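Side-chain contacts in acetate kinase (Entamoeba histolytica, PDB 4H0O), which probably catalyses the phosphorylation of acetate to acetyl phosphate, as a kinase of the ASKHA superfamily with a ribonuclease H-like fold: residues K41-N46 against P69-P74; G185-Y190 against A208-T213; L289-I292 against G296-A299; A346-M351 against I356-S361. All coordinates share one frame; numbering follows the deposited sequence.

Contact 1: residues K41-N46 against P69-P74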
loop_
_atom_site.group_PDB
_atom_site.type_symbol
_atom_site.label_atom_id
_atom_site.label_comp_id
_atom_site.label_asym_id
_atom_site.label_seq_id
_atom_site.Cartn_x
_atom_site.Cartn_y
_atom_site.Cartn_z
ATOM N N LYS B 41 14.636 -27.887 -24.733
ATOM C CA LYS B 41 13.986 -28.087 -23.444
ATOM C C LYS B 41 14.287 -29.498 -22.955
ATOM O O LYS B 41 14.233 -30.454 -23.732
ATOM C CB LYS B 41 12.471 -27.884 -23.571
ATOM C CG LYS B 41 12.059 -26.549 -24.184
ATOM C CD LYS B 41 10.558 -26.479 -24.443
ATOM C CE LYS B 41 10.169 -25.158 -25.100
ATOM N NZ LYS B 41 8.724 -25.117 -25.467
ATOM N N SER B 42 14.615 -29.627 -21.673
ATOM C CA SER B 42 14.900 -30.932 -21.088
ATOM C C SER B 42 13.611 -31.572 -20.589
ATOM O O SER B 42 12.581 -30.903 -20.491
ATOM C CB SER B 42 15.877 -30.794 -19.925
ATOM O OG SER B 42 15.264 -30.144 -18.828
ATOM N N ASN B 43 13.675 -32.866 -20.283
ATOM C CA ASN B 43 12.547 -33.591 -19.697
ATOM C C ASN B 43 11.235 -33.470 -20.477
ATOM O O ASN B 43 10.187 -33.203 -19.888
ATOM C CB ASN B 43 12.326 -33.152 -18.242
ATOM C CG ASN B 43 13.517 -33.452 -17.345
ATOM O OD1 ASN B 43 14.291 -34.374 -17.602
ATOM N ND2 ASN B 43 13.660 -32.674 -16.276
ATOM N N ARG B 44 11.284 -33.676 -21.789
ATOM C CA ARG B 44 10.080 -33.598 -22.614
ATOM C C ARG B 44 9.356 -34.942 -22.672
ATOM O O ARG B 44 9.993 -35.996 -22.652
ATOM C CB ARG B 44 10.427 -33.126 -24.027
ATOM C CG ARG B 44 11.299 -31.882 -24.068
ATOM C CD ARG B 44 10.896 -30.887 -22.992
ATOM N NE ARG B 44 9.667 -30.178 -23.336
ATOM C CZ ARG B 44 8.934 -29.489 -22.468
ATOM N NH1 ARG B 44 9.305 -29.413 -21.197
ATOM N NH2 ARG B 44 7.830 -28.875 -22.869
ATOM N N VAL B 45 8.027 -34.906 -22.746
ATOM C CA VAL B 45 7.247 -36.136 -22.813
ATOM C C VAL B 45 6.200 -36.072 -23.926
ATOM O O VAL B 45 5.498 -35.069 -24.085
ATOM C CB VAL B 45 6.592 -36.488 -21.446
ATOM C CG1 VAL B 45 5.622 -35.412 -21.015
ATOM C CG2 VAL B 45 5.887 -37.833 -21.513
ATOM N N ASN B 46 6.134 -37.137 -24.720
ATOM C CA ASN B 46 5.058 -37.303 -25.686
ATOM C C ASN B 46 4.012 -38.260 -25.119
ATOM O O ASN B 46 4.340 -39.373 -24.698
ATOM C CB ASN B 46 5.588 -37.817 -27.031
ATOM C CG ASN B 46 6.458 -36.796 -27.750
ATOM O OD1 ASN B 46 6.330 -35.589 -27.534
ATOM N ND2 ASN B 46 7.343 -37.278 -28.616
ATOM N N PRO B 69 17.294 -40.033 -18.882
ATOM C CA PRO B 69 16.539 -40.244 -17.645
ATOM C C PRO B 69 15.919 -38.910 -17.244
ATOM O O PRO B 69 16.203 -37.901 -17.893
ATOM C CB PRO B 69 17.621 -40.634 -16.636
ATOM C CG PRO B 69 18.810 -41.054 -17.465
ATOM C CD PRO B 69 18.744 -40.213 -18.693
ATOM N N ILE B 70 15.085 -38.888 -16.209
ATOM C CA ILE B 70 14.616 -37.611 -15.686
ATOM C C ILE B 70 15.829 -36.863 -15.132
ATOM O O ILE B 70 16.601 -37.415 -14.346
ATOM C CB ILE B 70 13.538 -37.782 -14.599
ATOM C CG1 ILE B 70 12.249 -38.329 -15.215
ATOM C CG2 ILE B 70 13.254 -36.454 -13.910
ATOM C CD1 ILE B 70 11.693 -37.463 -16.328
ATOM N N LEU B 71 16.006 -35.619 -15.565
ATOM C CA LEU B 71 17.203 -34.860 -15.228
ATOM C C LEU B 71 16.888 -33.687 -14.308
ATOM O O LEU B 71 15.854 -33.029 -14.460
ATOM C CB LEU B 71 17.872 -34.345 -16.507
ATOM C CG LEU B 71 18.427 -35.399 -17.468
ATOM C CD1 LEU B 71 18.818 -34.781 -18.805
ATOM C CD2 LEU B 71 19.619 -36.093 -16.839
ATOM N N ASN B 72 17.776 -33.419 -13.353
ATOM C CA ASN B 72 17.718 -32.145 -12.647
ATOM C C ASN B 72 18.269 -31.046 -13.556
ATOM O O ASN B 72 18.581 -31.299 -14.722
ATOM C CB ASN B 72 18.437 -32.195 -11.287
ATOM C CG ASN B 72 19.929 -32.479 -11.402
ATOM O OD1 ASN B 72 20.570 -32.148 -12.400
ATOM N ND2 ASN B 72 20.493 -33.083 -10.360
ATOM N N HIS B 73 18.402 -29.835 -13.036
ATOM C CA HIS B 73 18.875 -28.732 -13.864
ATOM C C HIS B 73 20.366 -28.805 -14.258
ATOM O O HIS B 73 20.683 -28.712 -15.445
ATOM C CB HIS B 73 18.496 -27.377 -13.251
ATOM C CG HIS B 73 17.021 -27.143 -13.178
ATOM N ND1 HIS B 73 16.220 -27.073 -14.298
ATOM C CD2 HIS B 73 16.196 -26.957 -12.117
ATOM C CE1 HIS B 73 14.969 -26.859 -13.932
ATOM N NE2 HIS B 73 14.929 -26.782 -12.614
ATOM N N PRO B 74 21.282 -28.976 -13.282
ATOM C CA PRO B 74 22.693 -29.032 -13.694
ATOM C C PRO B 74 23.041 -30.226 -14.596
ATOM O O PRO B 74 23.928 -30.097 -15.444
ATOM C CB PRO B 74 23.451 -29.125 -12.362
ATOM C CG PRO B 74 22.452 -29.646 -11.384
ATOM C CD PRO B 74 21.136 -29.074 -11.817
HETATM O O HOH W 1 16.225 -30.063 -16.277
#

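Contact 2: residues G185-Y190 against A208-T213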
loop_
_atom_site.group_PDB
_atom_site.type_symbol
_atom_site.label_atom_id
_atom_site.label_comp_id
_atom_site.label_asym_id
_atom_site.label_seq_id
_atom_site.Cartn_x
_atom_site.Cartn_y
_atom_site.Cartn_z
ATOM N N GLY B 185 13.544 -6.441 -11.937
ATOM C CA GLY B 185 14.495 -5.399 -12.287
ATOM C C GLY B 185 15.034 -5.517 -13.701
ATOM O O GLY B 185 15.203 -4.512 -14.395
ATOM N N LEU B 186 15.291 -6.749 -14.127
ATOM C CA LEU B 186 15.825 -7.015 -15.459
ATOM C C LEU B 186 14.816 -6.663 -16.551
ATOM O O LEU B 186 15.178 -6.119 -17.596
ATOM C CB LEU B 186 16.245 -8.483 -15.566
ATOM C CG LEU B 186 17.406 -8.906 -14.663
ATOM C CD1 LEU B 186 17.590 -10.419 -14.675
ATOM C CD2 LEU B 186 18.683 -8.212 -15.099
ATOM N N SER B 187 13.549 -6.975 -16.299
ATOM C CA SER B 187 12.463 -6.614 -17.204
ATOM C C SER B 187 12.372 -5.091 -17.369
ATOM O O SER B 187 12.259 -4.578 -18.487
ATOM C CB SER B 187 11.145 -7.182 -16.670
ATOM O OG SER B 187 10.034 -6.744 -17.428
ATOM N N TYR B 188 12.441 -4.376 -16.251
ATOM C CA TYR B 188 12.368 -2.917 -16.259
ATOM C C TYR B 188 13.509 -2.263 -17.041
ATOM O O TYR B 188 13.262 -1.414 -17.898
ATOM C CB TYR B 188 12.320 -2.376 -14.824
ATOM C CG TYR B 188 11.002 -2.627 -14.128
ATOM C CD1 TYR B 188 9.802 -2.357 -14.768
ATOM C CD2 TYR B 188 10.956 -3.139 -12.838
ATOM C CE1 TYR B 188 8.595 -2.582 -14.148
ATOM C CE2 TYR B 188 9.747 -3.367 -12.206
ATOM C CZ TYR B 188 8.571 -3.087 -12.873
ATOM O OH TYR B 188 7.356 -3.311 -12.270
ATOM N N GLU B 189 14.751 -2.648 -16.755
ATOM C CA GLU B 189 15.884 -2.024 -17.441
ATOM C C GLU B 189 15.971 -2.434 -18.908
ATOM O O GLU B 189 16.540 -1.713 -19.728
ATOM C CB GLU B 189 17.214 -2.243 -16.702
ATOM C CG GLU B 189 17.546 -3.676 -16.348
ATOM C CD GLU B 189 18.758 -3.771 -15.430
ATOM O OE1 GLU B 189 19.759 -3.066 -15.691
ATOM O OE2 GLU B 189 18.706 -4.543 -14.446
ATOM N N TYR B 190 15.383 -3.578 -19.247
ATOM C CA TYR B 190 15.286 -3.972 -20.648
ATOM C C TYR B 190 14.295 -3.076 -21.383
ATOM O O TYR B 190 14.573 -2.601 -22.486
ATOM C CB TYR B 190 14.857 -5.431 -20.793
ATOM C CG TYR B 190 14.649 -5.838 -22.238
ATOM C CD1 TYR B 190 15.724 -6.202 -23.036
ATOM C CD2 TYR B 190 13.378 -5.853 -22.805
ATOM C CE1 TYR B 190 15.543 -6.573 -24.358
ATOM C CE2 TYR B 190 13.189 -6.217 -24.128
ATOM C CZ TYR B 190 14.277 -6.578 -24.897
ATOM O OH TYR B 190 14.099 -6.946 -26.209
ATOM N N ALA B 208 6.304 2.077 -15.162
ATOM C CA ALA B 208 6.208 0.815 -15.885
ATOM C C ALA B 208 5.414 -0.204 -15.081
ATOM O O ALA B 208 5.565 -0.296 -13.862
ATOM C CB ALA B 208 7.585 0.280 -16.200
ATOM N N CYS B 209 4.579 -0.980 -15.765
ATOM C CA CYS B 209 3.789 -2.009 -15.099
ATOM C C CYS B 209 4.146 -3.398 -15.628
ATOM O O CYS B 209 3.793 -3.756 -16.756
ATOM C CB CYS B 209 2.297 -1.746 -15.295
ATOM S SG CYS B 209 1.765 -0.088 -14.830
ATOM N N HIS B 210 4.859 -4.170 -14.816
ATOM C CA HIS B 210 5.163 -5.555 -15.152
ATOM C C HIS B 210 3.990 -6.418 -14.704
ATOM O O HIS B 210 3.943 -6.875 -13.559
ATOM C CB HIS B 210 6.455 -5.998 -14.459
ATOM C CG HIS B 210 6.881 -7.394 -14.781
ATOM N ND1 HIS B 210 8.034 -7.687 -15.470
ATOM C CD2 HIS B 210 6.309 -8.599 -14.485
ATOM C CE1 HIS B 210 8.160 -8.998 -15.598
ATOM N NE2 HIS B 210 7.122 -9.568 -15.007
ATOM N N LEU B 211 3.032 -6.622 -15.601
ATOM C CA LEU B 211 1.842 -7.392 -15.267
ATOM C C LEU B 211 2.010 -8.837 -15.741
ATOM O O LEU B 211 1.647 -9.189 -16.870
ATOM C CB LEU B 211 0.593 -6.733 -15.860
ATOM C CG LEU B 211 0.408 -5.272 -15.427
ATOM C CD1 LEU B 211 -0.953 -4.712 -15.839
ATOM C CD2 LEU B 211 0.614 -5.130 -13.920
ATOM N N GLY B 212 2.566 -9.668 -14.863
ATOM C CA GLY B 212 2.977 -11.010 -15.234
ATOM C C GLY B 212 2.002 -12.120 -14.887
ATOM O O GLY B 212 0.944 -11.882 -14.299
ATOM N N THR B 213 2.359 -13.340 -15.273
ATOM C CA THR B 213 1.543 -14.508 -14.977
ATOM C C THR B 213 1.828 -14.976 -13.557
ATOM O O THR B 213 0.988 -15.607 -12.916
ATOM C CB THR B 213 1.825 -15.660 -15.957
ATOM O OG1 THR B 213 0.862 -16.703 -15.763
ATOM C CG2 THR B 213 3.222 -16.219 -15.736
#

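Contact 3: residues L289-I292 against G296-A299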
loop_
_atom_site.group_PDB
_atom_site.type_symbol
_atom_site.label_atom_id
_atom_site.label_comp_id
_atom_site.label_asym_id
_atom_site.label_seq_id
_atom_site.Cartn_x
_atom_site.Cartn_y
_atom_site.Cartn_z
ATOM N N LEU B 289 -12.025 -12.929 -17.055
ATOM C CA LEU B 289 -12.759 -12.100 -18.006
ATOM C C LEU B 289 -13.767 -12.937 -18.788
ATOM O O LEU B 289 -14.896 -12.512 -19.024
ATOM C CB LEU B 289 -11.788 -11.431 -18.980
ATOM C CG LEU B 289 -10.885 -10.328 -18.431
ATOM C CD1 LEU B 289 -9.876 -9.896 -19.479
ATOM C CD2 LEU B 289 -11.724 -9.144 -17.993
ATOM N N HIS B 290 -13.339 -14.132 -19.184
ATOM C CA HIS B 290 -14.182 -15.053 -19.936
ATOM C C HIS B 290 -15.435 -15.439 -19.150
ATOM O O HIS B 290 -16.540 -15.439 -19.692
ATOM C CB HIS B 290 -13.380 -16.298 -20.312
ATOM C CG HIS B 290 -14.105 -17.232 -21.224
ATOM N ND1 HIS B 290 -14.720 -18.381 -20.779
ATOM C CD2 HIS B 290 -14.313 -17.191 -22.564
ATOM C CE1 HIS B 290 -15.276 -19.007 -21.800
ATOM N NE2 HIS B 290 -15.042 -18.303 -22.894
ATOM N N GLU B 291 -15.257 -15.757 -17.869
ATOM C CA GLU B 291 -16.371 -16.135 -16.998
ATOM C C GLU B 291 -17.369 -14.991 -16.829
ATOM O O GLU B 291 -18.583 -15.211 -16.822
ATOM C CB GLU B 291 -15.847 -16.591 -15.629
ATOM C CG GLU B 291 -16.927 -17.051 -14.641
ATOM C CD GLU B 291 -17.350 -18.500 -14.846
ATOM O OE1 GLU B 291 -17.019 -19.079 -15.902
ATOM O OE2 GLU B 291 -18.016 -19.061 -13.946
ATOM N N ILE B 292 -16.850 -13.772 -16.692
ATOM C CA ILE B 292 -17.689 -12.584 -16.575
ATOM C C ILE B 292 -18.552 -12.419 -17.821
ATOM O O ILE B 292 -19.771 -12.269 -17.732
ATOM C CB ILE B 292 -16.844 -11.304 -16.391
ATOM C CG1 ILE B 292 -16.058 -11.358 -15.081
ATOM C CG2 ILE B 292 -17.731 -10.068 -16.421
ATOM C CD1 ILE B 292 -15.041 -10.242 -14.928
ATOM N N GLY B 296 -20.786 -16.999 -16.488
ATOM C CA GLY B 296 -20.648 -18.283 -15.830
ATOM C C GLY B 296 -21.097 -18.233 -14.381
ATOM O O GLY B 296 -21.421 -17.162 -13.859
ATOM N N PRO B 297 -21.117 -19.398 -13.720
ATOM C CA PRO B 297 -21.585 -19.529 -12.336
ATOM C C PRO B 297 -20.781 -18.692 -11.335
ATOM O O PRO B 297 -21.278 -18.431 -10.239
ATOM C CB PRO B 297 -21.404 -21.023 -12.050
ATOM C CG PRO B 297 -21.460 -21.674 -13.395
ATOM C CD PRO B 297 -20.794 -20.704 -14.322
ATOM N N LYS B 298 -19.572 -18.275 -11.704
ATOM C CA LYS B 298 -18.715 -17.502 -10.804
ATOM C C LYS B 298 -18.472 -16.071 -11.291
ATOM O O LYS B 298 -17.435 -15.472 -11.000
ATOM C CB LYS B 298 -17.385 -18.229 -10.593
ATOM C CG LYS B 298 -17.532 -19.576 -9.901
ATOM C CD LYS B 298 -16.197 -20.269 -9.712
ATOM C CE LYS B 298 -16.357 -21.500 -8.836
ATOM N NZ LYS B 298 -17.050 -21.163 -7.562
ATOM N N ALA B 299 -19.440 -15.526 -12.022
ATOM C CA ALA B 299 -19.315 -14.192 -12.606
ATOM C C ALA B 299 -19.155 -13.077 -11.562
ATOM O O ALA B 299 -18.294 -12.205 -11.713
ATOM C CB ALA B 299 -20.491 -13.904 -13.525
#

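Contact 4: residues A346-M351 against I356-S361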
loop_
_atom_site.group_PDB
_atom_site.type_symbol
_atom_site.label_atom_id
_atom_site.label_comp_id
_atom_site.label_asym_id
_atom_site.label_seq_id
_atom_site.Cartn_x
_atom_site.Cartn_y
_atom_site.Cartn_z
ATOM N N ALA B 346 -9.257 -0.406 -18.549
ATOM C CA ALA B 346 -9.748 -0.134 -17.204
ATOM C C ALA B 346 -8.855 0.882 -16.494
ATOM O O ALA B 346 -9.348 1.802 -15.838
ATOM C CB ALA B 346 -9.850 -1.419 -16.403
ATOM N N ILE B 347 -7.544 0.718 -16.634
ATOM C CA ILE B 347 -6.592 1.638 -16.020
ATOM C C ILE B 347 -6.679 3.039 -16.636
ATOM O O ILE B 347 -6.771 4.041 -15.920
ATOM C CB ILE B 347 -5.149 1.108 -16.122
ATOM C CG1 ILE B 347 -4.977 -0.135 -15.249
ATOM C CG2 ILE B 347 -4.158 2.173 -15.700
ATOM C CD1 ILE B 347 -5.432 0.065 -13.813
ATOM N N CYS B 348 -6.657 3.107 -17.964
ATOM C CA CYS B 348 -6.670 4.396 -18.654
ATOM C C CYS B 348 -7.947 5.205 -18.411
ATOM O O CYS B 348 -7.918 6.439 -18.428
ATOM C CB CYS B 348 -6.416 4.210 -20.152
ATOM S SG CYS B 348 -4.754 3.582 -20.533
ATOM N N ASP B 349 -9.064 4.517 -18.179
ATOM C CA ASP B 349 -10.314 5.203 -17.860
ATOM C C ASP B 349 -10.272 5.822 -16.460
ATOM O O ASP B 349 -10.844 6.889 -16.229
ATOM C CB ASP B 349 -11.513 4.257 -18.009
ATOM C CG ASP B 349 -11.965 4.099 -19.459
ATOM O OD1 ASP B 349 -11.495 4.871 -20.324
ATOM O OD2 ASP B 349 -12.805 3.213 -19.727
ATOM N N LYS B 350 -9.586 5.151 -15.536
ATOM C CA LYS B 350 -9.389 5.672 -14.185
ATOM C C LYS B 350 -8.553 6.943 -14.221
ATOM O O LYS B 350 -8.693 7.819 -13.366
ATOM C CB LYS B 350 -8.675 4.639 -13.306
ATOM C CG LYS B 350 -9.474 3.381 -12.998
ATOM C CD LYS B 350 -10.708 3.702 -12.174
ATOM C CE LYS B 350 -11.549 2.453 -11.935
ATOM N NZ LYS B 350 -12.948 2.786 -11.533
ATOM N N MET B 351 -7.688 7.035 -15.226
ATOM C CA MET B 351 -6.690 8.099 -15.299
ATOM C C MET B 351 -6.930 9.066 -16.455
ATOM O O MET B 351 -6.037 9.826 -16.829
ATOM C CB MET B 351 -5.289 7.492 -15.413
ATOM C CG MET B 351 -4.943 6.529 -14.292
ATOM S SD MET B 351 -3.397 5.663 -14.601
ATOM C CE MET B 351 -2.281 7.050 -14.808
ATOM N N ILE B 356 -5.095 11.318 -20.352
ATOM C CA ILE B 356 -4.899 10.122 -21.170
ATOM C C ILE B 356 -6.041 9.939 -22.167
ATOM O O ILE B 356 -7.178 9.645 -21.786
ATOM C CB ILE B 356 -4.730 8.843 -20.313
ATOM C CG1 ILE B 356 -3.373 8.855 -19.610
ATOM C CG2 ILE B 356 -4.837 7.593 -21.179
ATOM C CD1 ILE B 356 -3.086 7.613 -18.781
ATOM N N GLU B 357 -5.723 10.123 -23.445
ATOM C CA GLU B 357 -6.688 9.961 -24.523
ATOM C C GLU B 357 -6.325 8.711 -25.313
ATOM O O GLU B 357 -5.436 8.739 -26.168
ATOM C CB GLU B 357 -6.668 11.190 -25.433
ATOM C CG GLU B 357 -6.614 12.505 -24.667
ATOM C CD GLU B 357 -6.543 13.724 -25.572
ATOM O OE1 GLU B 357 -6.049 13.600 -26.715
ATOM O OE2 GLU B 357 -6.984 14.808 -25.134
ATOM N N LEU B 358 -7.016 7.615 -25.017
ATOM C CA LEU B 358 -6.659 6.311 -25.561
ATOM C C LEU B 358 -7.321 6.047 -26.914
ATOM O O LEU B 358 -8.527 6.253 -27.074
ATOM C CB LEU B 358 -7.041 5.210 -24.565
ATOM C CG LEU B 358 -6.265 3.893 -24.644
ATOM C CD1 LEU B 358 -4.811 4.107 -24.260
ATOM C CD2 LEU B 358 -6.894 2.838 -23.758
ATOM N N ASP B 359 -6.532 5.604 -27.890
ATOM C CA ASP B 359 -7.098 5.130 -29.147
ATOM C C ASP B 359 -7.640 3.727 -28.891
ATOM O O ASP B 359 -6.881 2.752 -28.858
ATOM C CB ASP B 359 -6.044 5.116 -30.258
ATOM C CG ASP B 359 -6.655 4.994 -31.651
ATOM O OD1 ASP B 359 -7.723 4.358 -31.790
ATOM O OD2 ASP B 359 -6.063 5.537 -32.610
ATOM N N ASP B 360 -8.953 3.636 -28.695
ATOM C CA ASP B 360 -9.593 2.384 -28.297
ATOM C C ASP B 360 -9.513 1.289 -29.360
ATOM O O ASP B 360 -9.557 0.100 -29.036
ATOM C CB ASP B 360 -11.049 2.630 -27.882
ATOM C CG ASP B 360 -11.160 3.328 -26.541
ATOM O OD1 ASP B 360 -10.283 3.097 -25.682
ATOM O OD2 ASP B 360 -12.117 4.105 -26.343
ATOM N N SER B 361 -9.384 1.686 -30.622
ATOM C CA SER B 361 -9.286 0.718 -31.710
ATOM C C SER B 361 -7.901 0.072 -31.744
ATOM O O SER B 361 -7.777 -1.130 -31.980
ATOM C CB SER B 361 -9.608 1.375 -33.053
ATOM O OG SER B 361 -9.802 0.400 -34.060
#

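Contact 1: residues K41-N46 against P69-P74
N43 meets L71 through two hydrogen bonds that join its side-chain amide to both polar atoms of the L71 backbone. OD1 of N43 accepts from N of L71 at 2.9 Å, the donor lying somewhat tilted from the carbonyl plane. ND2 of N43 gives a hydrogen to O of L71, also at 2.9 Å; this bond is almost straight (177°) and runs in the planes of both groups, onto a carbonyl lone pair. Being donor and acceptor at once, asparagine can match an extended backbone as a neighbouring strand would, and the paired bonds stop the amide from turning over. I70 lies alongside, its CA 3.8 Å and its CD1 4.2 Å from OD1 of N43.

The strand 36-44 turns its corner here in a G1 beta bulge, with N43 and R44 both opposite F54. N43 takes the left-handed backbone conformation of such a bulge, one that asparagine tolerates well. Its ND2 also bonds to O of S24. Beside the amide, a water is hydrogen-bonded to OG of S42 at 2.7 Å and donates a weak bond to O of N72. OD1 of N72 caps helix 73-86 by accepting from N of Q75, while OG of S42 bonds to N of L26.

Contact 2: residues G185-Y190 against A208-T213
The first turns of helix 185-195, directly after the predicted transition-state stabiliser H184, lie against strand 205-211 beside the probable active site, and S187 and H210 make the polar link between them. OG of S187 and ND1 of H210 are hydrogen-bonded at 3.0 Å, and either could be the donor. The hydroxyl meets the imidazole at its edge, near the ring plane, and CB of S187 follows it in plane, 3.4 Å from ND1 of H210. S187 places its OG anti to the backbone N (chi1 174°), which carries the oxygen off the helix toward the strand; a short serine suits this gap, since the imidazole supplies most of the reach. N388 also bonds OG of S187 through its ND2, while the ring of H184 stacks on that of H210, so the imidazole is positioned at both its edge and a face.

One residue further on, Y188 spans to the strand with its ring. Its CE1 lies 3.7 Å from CB of A208, and its OH is 3.6 Å from CB of H210; the two CB atoms come at the tyrosine ring obliquely. Alanine leaves room for the phenol, whose hydroxyl is satisfied beyond the strand's own residues by OG of S217 on strand 216-222.

The N-to-C directions of 185-190 and 208-211 make 134°, with their axes 9.5 Å apart at the closest approach. A208 and H210 point to this helix, whereas C209 and L211 point away and pack on helix 299-324, placing the strand between the two helices.

Contact 3: residues L289-I292 against G296-A299
E291 extends its CG anti to the backbone N (chi1 -178°) and then bends sharply at chi2 (83°), a combination that carries the carboxylate off the helix and into the turn G296-A299. There OE2 accepts from N of K298 at 2.8 Å, using the lone pair that faces away from OE1. The carboxyl carbon CD rests 3.4 Å from CA of G296, an approach made possible by the lack of a side chain on that glycine. The backbone of the same glutamate makes the second bond: O of E291 accepts from N of G296 at 2.9 Å.

The segment 296-299 is a type I beta turn closed by N of A299 bonding to O of G296 at 3.2 Å. P297 suits its second position because its ring fixes phi near -60°. Its N has no hydrogen, and so its 3.1 Å distance from OE2 of E291 is a contact without a bond. K298 follows as the N-cap of helix 299-324, while E291 and I292 both touch C302 in that helix's first turn.

NZ of K298 stays 6.8 Å from OE2 of E291, which makes the lysine's backbone, rather than its charge, the partner. A carboxylate bonded at the start of a helix would probably be favoured in its ionised form. One glutamate thus binds the turn twice, G296 through its backbone O and K298 through its carboxylate.

Contact 4: residues A346-M351 against I356-S361
N of M351, a residue that packs against I356, is shared by two carbonyls as the helix 341-350 ends: O of I347 at 3.2 Å and O of C348 at 3.3 Å, both weak bonds. This divided hold fits M351 being the first residue to leave helical geometry. Its own O faces the I356 side chain, 3.8 Å from CB.

Across the contact the interaction is apolar. C348 points from the helix between two branched side chains of the segment 356-361. Its CB lies 3.9 Å from CG2 of I356, and its SG sits over the end of L358, 3.8 Å from CD1 with CD2 nearly as close. A small, weakly polar thiol suits this position between two bulkier neighbours. L358 turns CG anti to its N (chi1 -155°), which presents both methyls to the sulfur. On the other flank CD1 of I356 reaches 4.0 Å from CB of M351, and the methionine bends at chi3 to bring CE back near the same methyl.

I356 and L358 face the helix while E357 points away; its OE1 bonds to OG of S378 and its backbone N to OG of S379. D359 then caps helix 360-365 with a weak bond from N of S361. M351 also packs on V322 of the second subunit, which brings this corner to the dimer interface. C348 from the helix and I356 from the loop after it both rest on V383, so that helix end and loop cover strand 382-385 of the ribonuclease H-like fold.

How the contacts relate
Contacts 2 and 4 are buried, whereas contacts 1 and 3 lie at the surface. Contact 1 belongs to the sheet that contains strands 16-21 and 36-44; contact 2 uses strand 205-211 of the other sheet, and contact 4 packs on that second sheet too. Contacts 2, 3 and 4 share a neighbour in helix 299-324, though none touches another; contacts 2 and 4 come closest, about 6 Å between nearest atoms. Chemistry follows place: an amide grips both polar atoms of one backbone residue in contact 1, while in contact 3 a carboxylate takes one backbone N and the same residue's O another. Contact 4 is almost wholly apolar, and contact 2, beside the probable catalytic residues, combines tyrosine packing on aliphatic carbons with a serine-histidine bond.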